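Local coordinates for amino acid amide racemase (Ochrobactrum anthropi, PDB 6GIO), which belongs to the class-III aminotransferase family and binds pyridoxal-5'-phosphate, its two chains pairing to build the cofactor sites between them, at residues R105-H110 / A290-T295; N84-S89 / V301-G306; V122-T127 / Q198-F203; S130-F135 / M147-H152. One frame throughout, in Å; residues are numbered along the deposited sequence.

Contact 1: residues R105-H110 / A290-T295; sequences RVWFGH and AFVLQT. With PLP (pyridoxal-5'-phosphate), chain E.
Phosphate oxygen O1P of PLP is gripped twice by T295, in the loop before helix 300-315, whose V292 and Q294 lie against W107 and H110. T295 OG1 donates to PLP O1P at 2.7 Å, and T295 N donates to the same PLP O1P at 2.8 Å, with an N-H...O angle of 161°. With chi1 at -60°, OG1 stands beside its own backbone N, which lets one threonine offer both donors to one oxygen. PLP is also hydrogen-bonded by G112 N and S113 OG of the second subunit, an arrangement in keeping with the dimer-interface sites of fold-type I PLP proteins.

Behind the site, strand 104-109 forms one margin of the chain's central mixed sheet, and W107 reaches from it to the loop. W107 NE1 donates to V292 O at 3.0 Å in a nearly straight bond of 166°. The oxygen sits in the indole plane, so the buried N-H is well satisfied. Tryptophan suits the place because its benzo half also packs on V292, CZ2 lying 3.9 Å from V292 CG1. G109 N lies 3.5 Å above the plane of the W107 ring, toward its rim, and as a glycine G109 has no side chain to collide with W107 CH2. The extended Q294 side chain crosses W107 at about a right angle, its amide nearly parallel to the indole. It meets H110 tip to tip, Q294 CD 3.9 Å from H110 CD2, with the two planes steeply inclined. On the cofactor side, Q294 CG passes 3.8 Å from PLP O2P.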
loop_
_atom_site.group_PDB
_atom_site.type_symbol
_atom_site.label_atom_id
_atom_site.label_comp_id
_atom_site.label_asym_id
_atom_site.label_seq_id
_atom_site.Cartn_x
_atom_site.Cartn_y
_atom_site.Cartn_z
ATOM N N ARG C 105 7.331 -17.440 8.623
ATOM C CA ARG C 105 7.918 -16.450 7.720
ATOM C C ARG C 105 7.094 -15.160 7.769
ATOM O O ARG C 105 5.945 -15.125 8.280
ATOM C CB ARG C 105 7.936 -16.959 6.291
ATOM C CG ARG C 105 8.625 -18.297 6.082
ATOM C CD ARG C 105 10.125 -18.166 6.203
ATOM N NE ARG C 105 10.861 -19.375 5.875
ATOM C CZ ARG C 105 11.156 -20.365 6.718
ATOM N NH1 ARG C 105 10.759 -20.317 7.968
ATOM N NH2 ARG C 105 11.868 -21.416 6.294
ATOM N N VAL C 106 7.699 -14.134 7.168
ATOM C CA VAL C 106 7.213 -12.768 7.195
ATOM C C VAL C 106 7.048 -12.227 5.779
ATOM O O VAL C 106 7.923 -12.377 4.926
ATOM C CB VAL C 106 8.211 -11.889 7.902
ATOM C CG1 VAL C 106 7.630 -10.489 8.109
ATOM C CG2 VAL C 106 8.578 -12.555 9.217
ATOM N N TRP C 107 5.905 -11.639 5.524
ATOM C CA TRP C 107 5.669 -10.915 4.292
ATOM C C TRP C 107 5.559 -9.497 4.708
ATOM O O TRP C 107 5.011 -9.233 5.731
ATOM C CB TRP C 107 4.338 -11.387 3.690
ATOM C CG TRP C 107 3.747 -10.594 2.567
ATOM C CD1 TRP C 107 3.859 -10.872 1.254
ATOM C CD2 TRP C 107 2.865 -9.445 2.674
ATOM N NE1 TRP C 107 3.141 -9.949 0.520
ATOM C CE2 TRP C 107 2.508 -9.076 1.368
ATOM C CE3 TRP C 107 2.350 -8.691 3.756
ATOM C CZ2 TRP C 107 1.649 -7.997 1.089
ATOM C CZ3 TRP C 107 1.495 -7.576 3.457
ATOM C CH2 TRP C 107 1.178 -7.260 2.134
ATOM N N PHE C 108 6.016 -8.581 3.873
ATOM C CA PHE C 108 5.864 -7.142 4.110
ATOM C C PHE C 108 4.952 -6.437 3.132
ATOM O O PHE C 108 4.911 -6.790 1.951
ATOM C CB PHE C 108 7.228 -6.473 4.004
ATOM C CG PHE C 108 8.127 -6.761 5.166
ATOM C CD1 PHE C 108 7.825 -6.260 6.439
ATOM C CD2 PHE C 108 9.260 -7.570 5.004
ATOM C CE1 PHE C 108 8.633 -6.544 7.527
ATOM C CE2 PHE C 108 10.096 -7.821 6.082
ATOM C CZ PHE C 108 9.779 -7.331 7.350
ATOM N N GLY C 109 4.282 -5.378 3.600
ATOM C CA GLY C 109 3.477 -4.552 2.703
ATOM C C GLY C 109 3.545 -3.128 3.168
ATOM O O GLY C 109 4.484 -2.757 3.890
ATOM N N HIS C 110 2.588 -2.326 2.732
ATOM C CA HIS C 110 2.587 -0.892 3.058
ATOM C C HIS C 110 1.554 -0.451 4.021
ATOM O O HIS C 110 1.646 0.666 4.531
ATOM C CB HIS C 110 2.316 -0.096 1.810
ATOM C CG HIS C 110 3.230 -0.426 0.706
ATOM N ND1 HIS C 110 4.596 -0.243 0.807
ATOM C CD2 HIS C 110 2.995 -0.921 -0.529
ATOM C CE1 HIS C 110 5.154 -0.578 -0.341
ATOM N NE2 HIS C 110 4.212 -1.024 -1.153
ATOM N N ALA C 290 5.576 -15.673 -5.752
ATOM C CA ALA C 290 4.984 -14.571 -6.505
ATOM C C ALA C 290 3.462 -14.476 -6.389
ATOM O O ALA C 290 2.795 -14.156 -7.337
ATOM C CB ALA C 290 5.384 -14.678 -7.955
ATOM N N PHE C 291 2.933 -14.750 -5.215
ATOM C CA PHE C 291 1.515 -14.832 -5.019
ATOM C C PHE C 291 0.912 -13.526 -4.542
ATOM O O PHE C 291 -0.223 -13.235 -4.863
ATOM C CB PHE C 291 1.253 -15.898 -3.980
ATOM C CG PHE C 291 -0.172 -16.337 -3.904
ATOM C CD1 PHE C 291 -0.807 -16.877 -5.020
ATOM C CD2 PHE C 291 -0.860 -16.275 -2.702
ATOM C CE1 PHE C 291 -2.112 -17.311 -4.946
ATOM C CE2 PHE C 291 -2.167 -16.690 -2.611
ATOM C CZ PHE C 291 -2.800 -17.212 -3.736
ATOM N N VAL C 292 1.645 -12.784 -3.720
ATOM C CA VAL C 292 1.191 -11.470 -3.274
ATOM C C VAL C 292 2.346 -10.477 -3.387
ATOM O O VAL C 292 3.122 -10.326 -2.462
ATOM C CB VAL C 292 0.633 -11.503 -1.836
ATOM C CG1 VAL C 292 -0.106 -10.208 -1.547
ATOM C CG2 VAL C 292 -0.334 -12.669 -1.640
ATOM N N LEU C 293 2.423 -9.788 -4.527
ATOM C CA LEU C 293 3.549 -8.943 -4.882
ATOM C C LEU C 293 3.185 -7.486 -4.899
ATOM O O LEU C 293 2.141 -7.103 -5.460
ATOM C CB LEU C 293 4.024 -9.274 -6.285
ATOM C CG LEU C 293 4.606 -10.669 -6.552
ATOM C CD1 LEU C 293 5.178 -10.675 -7.968
ATOM C CD2 LEU C 293 5.656 -11.053 -5.529
ATOM N N GLN C 294 4.021 -6.663 -4.274
ATOM C CA GLN C 294 3.941 -5.216 -4.479
ATOM C C GLN C 294 5.354 -4.721 -4.597
ATOM O O GLN C 294 6.163 -4.939 -3.689
ATOM C CB GLN C 294 3.260 -4.514 -3.335
ATOM C CG GLN C 294 1.761 -4.679 -3.302
ATOM C CD GLN C 294 1.200 -4.056 -2.050
ATOM O OE1 GLN C 294 1.431 -4.564 -0.943
ATOM N NE2 GLN C 294 0.515 -2.922 -2.203
ATOM N N THR C 295 5.627 -4.000 -5.682
ATOM C CA THR C 295 7.004 -3.667 -6.054
ATOM C C THR C 295 7.911 -3.150 -4.915
ATOM O O THR C 295 9.013 -3.719 -4.686
ATOM C CB THR C 295 7.032 -2.706 -7.243
ATOM O OG1 THR C 295 6.383 -3.337 -8.362
ATOM C CG2 THR C 295 8.477 -2.400 -7.642
HETATM N N1 PLP E . 0.249 -1.357 -13.047
HETATM C C2 PLP E . 1.331 -1.457 -13.879
HETATM C C2A PLP E . 1.252 -1.071 -15.338
HETATM C C3 PLP E . 2.626 -1.967 -13.333
HETATM O O3 PLP E . 3.739 -2.112 -14.092
HETATM C C4 PLP E . 2.690 -2.333 -11.900
HETATM C C4A PLP E . 3.948 -2.836 -11.294
HETATM C C5 PLP E . 1.449 -2.195 -11.088
HETATM C C6 PLP E . 0.296 -1.703 -11.720
HETATM C C5A PLP E . 1.529 -2.589 -9.602
HETATM O O4P PLP E . 2.396 -1.755 -8.789
HETATM P P PLP E . 2.855 -2.274 -7.345
HETATM O O1P PLP E . 3.725 -3.479 -7.709
HETATM O O2P PLP E . 1.624 -2.750 -6.592
HETATM O O3P PLP E . 3.570 -1.110 -6.742
#

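Contact 2: residues N84-S89 / V301-G306; sequences NEAAVS and VATAAG
T303 lies against the first turn of helix 85-97, its CB 3.6 Å from A87 CA and its CG2 3.8 Å from A87 CB. The hydroxyl comes close to the other methyl as well, T303 OG1 being 3.3 Å from A86 CB. With chi1 at 56°, OG1 stands between its own backbone N and carbonyl carbon; its bond is with N299 O, just before its own helix, which spares a buried hydroxyl the need for a partner across the contact. A87 N is near T303 OG1 but bonds instead to N84 OD1 at 3.0 Å. N84 is thus the N-cap of helix 85-97, a place asparagine suits because its short side chain can turn back to accept from an N-H of the first turn, while its ND2 binds G298 O just ahead of helix 300-315. At the far end of the first turn, S89 OG and S89 N reach E85 O from opposite faces of its plane, and the E85 side chain forms a salt bridge with R10 of the second subunit. A86 CB and A304 CB meet at 4.2 Å. Small residues allow this: the short helix axes approach to 7.9 Å and cross at 45°. The whole is a close, alanine-lined helix-helix crossing, set at the capped start of one helix.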
loop_
_atom_site.group_PDB
_atom_site.type_symbol
_atom_site.label_atom_id
_atom_site.label_comp_id
_atom_site.label_asym_id
_atom_site.label_seq_id
_atom_site.Cartn_x
_atom_site.Cartn_y
_atom_site.Cartn_z
ATOM N N ASN C 84 17.248 -7.213 1.039
ATOM C CA ASN C 84 18.115 -6.178 1.584
ATOM C C ASN C 84 18.250 -6.384 3.054
ATOM O O ASN C 84 17.387 -7.005 3.652
ATOM C CB ASN C 84 17.583 -4.769 1.248
ATOM C CG ASN C 84 16.228 -4.490 1.837
ATOM O OD1 ASN C 84 16.115 -4.077 3.011
ATOM N ND2 ASN C 84 15.176 -4.687 1.019
ATOM N N GLU C 85 19.332 -5.869 3.628
ATOM C CA GLU C 85 19.679 -6.093 5.044
ATOM C C GLU C 85 18.597 -5.624 6.010
ATOM O O GLU C 85 18.268 -6.348 6.945
ATOM C CB GLU C 85 21.008 -5.394 5.393
ATOM C CG GLU C 85 21.463 -5.516 6.859
ATOM C CD GLU C 85 21.774 -6.956 7.273
ATOM O OE1 GLU C 85 22.056 -7.813 6.433
ATOM O OE2 GLU C 85 21.733 -7.248 8.452
ATOM N N ALA C 86 18.060 -4.416 5.795
ATOM C CA ALA C 86 17.038 -3.870 6.657
ATOM C C ALA C 86 15.802 -4.764 6.775
ATOM O O ALA C 86 15.343 -5.056 7.874
ATOM C CB ALA C 86 16.647 -2.462 6.200
ATOM N N ALA C 87 15.261 -5.172 5.634
ATOM C CA ALA C 87 14.055 -5.920 5.596
ATOM C C ALA C 87 14.300 -7.324 6.176
ATOM O O ALA C 87 13.450 -7.834 6.899
ATOM C CB ALA C 87 13.566 -6.034 4.163
ATOM N N VAL C 88 15.440 -7.955 5.849
ATOM C CA VAL C 88 15.684 -9.323 6.375
ATOM C C VAL C 88 15.826 -9.239 7.895
ATOM O O VAL C 88 15.228 -10.033 8.624
ATOM C CB VAL C 88 16.889 -9.988 5.685
ATOM C CG1 VAL C 88 17.263 -11.329 6.349
ATOM C CG2 VAL C 88 16.555 -10.211 4.230
ATOM N N SER C 89 16.578 -8.234 8.364
ATOM C CA SER C 89 16.769 -8.001 9.807
ATOM C C SER C 89 15.480 -7.666 10.546
ATOM O O SER C 89 15.241 -8.238 11.597
ATOM C CB SER C 89 17.840 -6.929 10.080
ATOM O OG SER C 89 19.030 -7.280 9.403
ATOM N N VAL C 301 14.085 1.532 3.237
ATOM C CA VAL C 301 13.815 2.750 4.006
ATOM C C VAL C 301 12.728 2.529 5.061
ATOM O O VAL C 301 12.938 2.799 6.243
ATOM C CB VAL C 301 13.437 3.900 3.066
ATOM C CG1 VAL C 301 13.121 5.153 3.856
ATOM C CG2 VAL C 301 14.596 4.161 2.093
ATOM N N ALA C 302 11.579 1.989 4.638
ATOM C CA ALA C 302 10.468 1.747 5.513
ATOM C C ALA C 302 10.864 0.695 6.510
ATOM O O ALA C 302 10.543 0.861 7.682
ATOM C CB ALA C 302 9.254 1.285 4.713
ATOM N N THR C 303 11.572 -0.367 6.063
ATOM C CA THR C 303 11.955 -1.445 7.015
ATOM C C THR C 303 12.991 -0.981 8.021
ATOM O O THR C 303 12.925 -1.380 9.182
ATOM C CB THR C 303 12.402 -2.764 6.342
ATOM O OG1 THR C 303 13.480 -2.534 5.450
ATOM C CG2 THR C 303 11.267 -3.355 5.548
ATOM N N ALA C 304 13.924 -0.115 7.606
ATOM C CA ALA C 304 14.847 0.480 8.563
ATOM C C ALA C 304 14.077 1.287 9.647
ATOM O O ALA C 304 14.395 1.179 10.837
ATOM C CB ALA C 304 15.913 1.342 7.876
ATOM N N ALA C 305 13.079 2.094 9.241
ATOM C CA ALA C 305 12.273 2.832 10.211
ATOM C C ALA C 305 11.609 1.862 11.213
ATOM O O ALA C 305 11.558 2.102 12.414
ATOM C CB ALA C 305 11.239 3.701 9.506
ATOM N N GLY C 306 11.109 0.753 10.713
ATOM C CA GLY C 306 10.478 -0.241 11.591
ATOM C C GLY C 306 11.435 -0.856 12.598
ATOM O O GLY C 306 11.056 -1.154 13.735
#

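Contact 3: residues V122-T127 / Q198-F203; sequences VLTAAT and QVAAVF
The end of helix 112-127 runs roughly antiparallel to strand 199-203, the short axes 7.7 Å apart at 149°, with T124 and A200 closest in backbone. A200 points its methyl into the last turn, A200 CB lying 3.3 Å from T127 OG1 and 4.2 Å from T124 CA. Only a small side chain fits so near a helix backbone. T127 OG1 is engaged within its own helix, donating to L123 O at 2.7 Å, and also bonds R129 N. Since T127 N reaches L123 O from the opposite face of the carbonyl plane, that oxygen is held by two donors, and threonine closes the helix without a bond to the strand. This is helix-on-sheet packing of an alpha/beta domain: helix 112-127 links the parallel strands 104-109 and 131-135 and covers strand 199-204 between them. Farther along, L123 supplies the apolar wedge. Its CD1 touches A201 CB at 3.8 Å and F203 CZ at 3.9 Å. L123 and F203 reach toward each other tip to tip, the methyl approaching the ring obliquely. Beyond, the F203 ring meets that of H140, a residue of the PLP pocket.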
loop_
_atom_site.group_PDB
_atom_site.type_symbol
_atom_site.label_atom_id
_atom_site.label_comp_id
_atom_site.label_asym_id
_atom_site.label_seq_id
_atom_site.Cartn_x
_atom_site.Cartn_y
_atom_site.Cartn_z
ATOM N N VAL C 122 -4.074 -15.562 1.055
ATOM C CA VAL C 122 -3.164 -16.693 1.235
ATOM C C VAL C 122 -3.738 -17.724 2.181
ATOM O O VAL C 122 -3.453 -18.932 2.072
ATOM C CB VAL C 122 -1.753 -16.217 1.685
ATOM C CG1 VAL C 122 -1.756 -15.717 3.113
ATOM C CG2 VAL C 122 -0.719 -17.318 1.475
ATOM N N LEU C 123 -4.536 -17.264 3.132
ATOM C CA LEU C 123 -5.201 -18.230 4.046
ATOM C C LEU C 123 -6.190 -19.145 3.297
ATOM O O LEU C 123 -6.179 -20.384 3.465
ATOM C CB LEU C 123 -5.885 -17.515 5.181
ATOM C CG LEU C 123 -5.021 -16.888 6.266
ATOM C CD1 LEU C 123 -5.843 -15.820 6.986
ATOM C CD2 LEU C 123 -4.541 -17.938 7.243
ATOM N N THR C 124 -7.015 -18.551 2.448
ATOM C CA THR C 124 -8.009 -19.347 1.703
ATOM C C THR C 124 -7.283 -20.298 0.747
ATOM O O THR C 124 -7.596 -21.494 0.709
ATOM C CB THR C 124 -8.991 -18.463 0.971
ATOM O OG1 THR C 124 -8.267 -17.480 0.252
ATOM C CG2 THR C 124 -9.887 -17.760 1.958
ATOM N N ALA C 125 -6.260 -19.786 0.060
ATOM C CA ALA C 125 -5.533 -20.573 -0.930
ATOM C C ALA C 125 -4.797 -21.712 -0.251
ATOM O O ALA C 125 -4.884 -22.822 -0.715
ATOM C CB ALA C 125 -4.563 -19.708 -1.739
ATOM N N ALA C 126 -4.133 -21.459 0.888
ATOM C CA ALA C 126 -3.283 -22.495 1.512
ATOM C C ALA C 126 -4.086 -23.554 2.249
ATOM O O ALA C 126 -3.714 -24.753 2.275
ATOM C CB ALA C 126 -2.282 -21.840 2.455
ATOM N N THR C 127 -5.178 -23.118 2.874
ATOM C CA THR C 127 -6.059 -24.032 3.632
ATOM C C THR C 127 -6.999 -24.824 2.743
ATOM O O THR C 127 -7.484 -25.906 3.140
ATOM C CB THR C 127 -6.950 -23.292 4.662
ATOM O OG1 THR C 127 -7.848 -22.382 4.007
ATOM C CG2 THR C 127 -6.076 -22.544 5.703
ATOM N N GLN C 198 -14.931 -25.922 6.750
ATOM C CA GLN C 198 -14.903 -25.091 5.537
ATOM C C GLN C 198 -14.402 -23.666 5.837
ATOM O O GLN C 198 -14.375 -22.791 4.954
ATOM C CB GLN C 198 -16.278 -25.047 4.879
ATOM C CG GLN C 198 -16.726 -26.389 4.310
ATOM C CD GLN C 198 -18.133 -26.363 3.743
ATOM O OE1 GLN C 198 -18.812 -25.333 3.716
ATOM N NE2 GLN C 198 -18.586 -27.515 3.302
ATOM N N VAL C 199 -14.016 -23.444 7.082
ATOM C CA VAL C 199 -13.586 -22.137 7.527
ATOM C C VAL C 199 -12.070 -22.101 7.586
ATOM O O VAL C 199 -11.439 -22.864 8.369
ATOM C CB VAL C 199 -14.158 -21.786 8.918
ATOM C CG1 VAL C 199 -13.656 -20.396 9.327
ATOM C CG2 VAL C 199 -15.670 -21.847 8.910
ATOM N N ALA C 200 -11.500 -21.234 6.739
ATOM C CA ALA C 200 -10.043 -21.039 6.662
ATOM C C ALA C 200 -9.480 -20.452 7.969
ATOM O O ALA C 200 -8.478 -20.934 8.521
ATOM C CB ALA C 200 -9.698 -20.080 5.520
ATOM N N ALA C 201 -10.131 -19.381 8.421
ATOM C CA ALA C 201 -9.599 -18.534 9.457
ATOM C C ALA C 201 -10.660 -17.736 10.175
ATOM O O ALA C 201 -11.728 -17.467 9.617
ATOM C CB ALA C 201 -8.636 -17.567 8.817
ATOM N N VAL C 202 -10.336 -17.309 11.399
ATOM C CA VAL C 202 -11.141 -16.340 12.152
ATOM C C VAL C 202 -10.248 -15.162 12.331
ATOM O O VAL C 202 -9.076 -15.338 12.705
ATOM C CB VAL C 202 -11.619 -16.867 13.545
ATOM C CG1 VAL C 202 -10.500 -17.519 14.329
ATOM C CG2 VAL C 202 -12.280 -15.770 14.381
ATOM N N PHE C 203 -10.804 -13.966 12.067
ATOM C CA PHE C 203 -10.083 -12.718 12.259
ATOM C C PHE C 203 -10.514 -11.996 13.503
ATOM O O PHE C 203 -11.711 -11.651 13.657
ATOM C CB PHE C 203 -10.291 -11.790 11.088
ATOM C CG PHE C 203 -9.417 -12.091 9.899
ATOM C CD1 PHE C 203 -9.680 -13.185 9.096
ATOM C CD2 PHE C 203 -8.362 -11.226 9.551
ATOM C CE1 PHE C 203 -8.893 -13.450 7.968
ATOM C CE2 PHE C 203 -7.588 -11.472 8.442
ATOM C CZ PHE C 203 -7.847 -12.585 7.636
#

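Contact 4: residues S130-F135 / M147-H152; sequences SRIISF and MGISGH
A type I beta turn from M147 to S150 sits over the end of strand 131-135, and S134 reaches up from the strand to take hold of I149 in it. S134 OG donates to I149 O at 2.6 Å, a short bond in which the hydroxyl lies almost straight beyond the carbonyl, the C=O...O angle being 171°. Chi1 of -178°, OG anti to the backbone N, turns the hydroxyl to this oxygen, and S134 CB follows to within 3.2 Å of I149 O. Serine suits the spot: it is small enough to slip beneath the turn and carries a hydroxyl that also bonds S138 OG, as does the backbone of both F135 and G151. The turn itself is closed by S150 N to M147 O at 3.0 Å.

In the alpha/beta fold of this family, strand 131-135 is an inner member of the central parallel run, between strands 199-204 and 164-167, and the chain after it loops back over the sheet to cover it. There, I132 CG2 and I149 CG2 meet at 4.1 Å, two branched side chains set slantwise to one another, and F203 packs on both. Farther on, G151 CA makes a CH...O contact with F135 O at 3.6 Å, with an angle of 143° at the hydrogen. Glycine is apt here, because a CB would run into F135 O. S150 turns the other way, its OG bonded to S146 O and to H140 N, so that it forms a second shell behind H140 of the PLP pocket.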
loop_
_atom_site.group_PDB
_atom_site.type_symbol
_atom_site.label_atom_id
_atom_site.label_comp_id
_atom_site.label_asym_id
_atom_site.label_seq_id
_atom_site.Cartn_x
_atom_site.Cartn_y
_atom_site.Cartn_z
ATOM N N SER C 130 -12.854 -21.807 2.155
ATOM C CA SER C 130 -13.305 -20.566 1.558
ATOM C C SER C 130 -13.979 -19.619 2.531
ATOM O O SER C 130 -14.149 -18.428 2.231
ATOM C CB SER C 130 -14.282 -20.916 0.404
ATOM O OG SER C 130 -15.374 -21.721 0.893
ATOM N N ARG C 131 -14.396 -20.148 3.681
ATOM C CA ARG C 131 -15.164 -19.377 4.645
ATOM C C ARG C 131 -14.274 -18.659 5.681
ATOM O O ARG C 131 -13.195 -19.162 6.064
ATOM C CB ARG C 131 -16.155 -20.277 5.359
ATOM C CG ARG C 131 -17.212 -20.878 4.445
ATOM C CD ARG C 131 -18.154 -21.717 5.284
ATOM N NE ARG C 131 -18.931 -22.699 4.514
ATOM C CZ ARG C 131 -20.143 -22.482 4.019
ATOM N NH1 ARG C 131 -20.757 -21.302 4.158
ATOM N NH2 ARG C 131 -20.739 -23.466 3.358
ATOM N N ILE C 132 -14.753 -17.485 6.112
ATOM C CA ILE C 132 -14.025 -16.624 7.040
ATOM C C ILE C 132 -14.926 -16.170 8.197
ATOM O O ILE C 132 -16.050 -15.781 7.961
ATOM C CB ILE C 132 -13.440 -15.370 6.312
ATOM C CG1 ILE C 132 -12.351 -15.782 5.309
ATOM C CG2 ILE C 132 -12.868 -14.371 7.319
ATOM C CD1 ILE C 132 -11.133 -16.459 5.891
ATOM N N ILE C 133 -14.416 -16.183 9.430
ATOM C CA ILE C 133 -15.167 -15.649 10.580
ATOM C C ILE C 133 -14.612 -14.262 10.889
ATOM O O ILE C 133 -13.430 -14.084 11.026
ATOM C CB ILE C 133 -15.140 -16.581 11.801
ATOM C CG1 ILE C 133 -15.750 -17.946 11.426
ATOM C CG2 ILE C 133 -15.926 -15.985 12.982
ATOM C CD1 ILE C 133 -15.285 -19.084 12.302
ATOM N N SER C 134 -15.499 -13.300 10.975
ATOM C CA SER C 134 -15.146 -11.949 11.348
ATOM C C SER C 134 -16.179 -11.338 12.357
ATOM O O SER C 134 -17.174 -11.975 12.700
ATOM C CB SER C 134 -15.098 -11.148 10.072
ATOM O OG SER C 134 -14.726 -9.834 10.330
ATOM N N PHE C 135 -15.938 -10.116 12.832
ATOM C CA PHE C 135 -16.840 -9.474 13.786
ATOM C C PHE C 135 -17.564 -8.279 13.222
ATOM O O PHE C 135 -16.986 -7.521 12.480
ATOM C CB PHE C 135 -16.103 -9.073 15.078
ATOM C CG PHE C 135 -15.875 -10.250 15.959
ATOM C CD1 PHE C 135 -16.894 -10.704 16.786
ATOM C CD2 PHE C 135 -14.736 -11.000 15.836
ATOM C CE1 PHE C 135 -16.730 -11.861 17.534
ATOM C CE2 PHE C 135 -14.572 -12.174 16.575
ATOM C CZ PHE C 135 -15.564 -12.584 17.445
ATOM N N MET C 147 -11.531 -5.005 3.144
ATOM C CA MET C 147 -12.864 -4.467 3.424
ATOM C C MET C 147 -13.914 -5.578 3.315
ATOM O O MET C 147 -14.891 -5.607 4.064
ATOM C CB MET C 147 -13.176 -3.350 2.443
ATOM C CG MET C 147 -14.537 -2.710 2.614
ATOM S SD MET C 147 -14.761 -1.364 1.417
ATOM C CE MET C 147 -14.980 -2.296 -0.093
ATOM N N GLY C 148 -13.687 -6.508 2.397
ATOM C CA GLY C 148 -14.569 -7.662 2.211
ATOM C C GLY C 148 -14.802 -8.543 3.429
ATOM O O GLY C 148 -15.840 -9.204 3.533
ATOM N N ILE C 149 -13.836 -8.581 4.332
ATOM C CA ILE C 149 -13.972 -9.384 5.562
ATOM C C ILE C 149 -14.258 -8.487 6.773
ATOM O O ILE C 149 -14.288 -8.952 7.891
ATOM C CB ILE C 149 -12.738 -10.271 5.800
ATOM C CG1 ILE C 149 -11.469 -9.423 5.897
ATOM C CG2 ILE C 149 -12.609 -11.297 4.691
ATOM C CD1 ILE C 149 -10.390 -10.056 6.738
ATOM N N SER C 150 -14.487 -7.199 6.532
ATOM C CA SER C 150 -14.728 -6.260 7.597
ATOM C C SER C 150 -16.215 -6.155 7.935
ATOM O O SER C 150 -17.057 -6.371 7.083
ATOM C CB SER C 150 -14.185 -4.895 7.196
ATOM O OG SER C 150 -12.761 -4.956 7.097
ATOM N N GLY C 151 -16.540 -5.827 9.184
ATOM C CA GLY C 151 -17.939 -5.656 9.570
ATOM C C GLY C 151 -18.389 -4.242 9.892
ATOM O O GLY C 151 -19.478 -4.054 10.425
ATOM N N HIS C 152 -17.595 -3.236 9.575
ATOM C CA HIS C 152 -17.910 -1.894 10.094
ATOM C C HIS C 152 -18.973 -1.220 9.223
ATOM O O HIS C 152 -19.010 -1.410 8.011
ATOM C CB HIS C 152 -16.639 -1.023 10.240
ATOM C CG HIS C 152 -16.827 0.219 11.079
ATOM N ND1 HIS C 152 -17.291 1.412 10.558
ATOM C CD2 HIS C 152 -16.569 0.464 12.390
ATOM C CE1 HIS C 152 -17.335 2.327 11.511
ATOM N NE2 HIS C 152 -16.894 1.782 12.631
#

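In the fold
From the N terminus the chain lays down the first halves of all four contacts in turn: helix 85-97, strand 104-109, helix 112-127 and strand 131-135. It then returns in reverse order. Residues 147-152 close contact 4 after a short excursion, 198-203 close contact 3, 290-295 close contact 1, and 301-306 close contact 2. The four loops are therefore concentric and none cross. Contacts 3 and 4 adjoin through neighbouring strands of one sheet, where R131 bonds with Q198 and A200. Contact 1 lies on an edge strand of the same sheet, touching contact 3 through F291 on A125 and contact 2 through F108 on A87, thus joining sheet, covering helices and subunit interface.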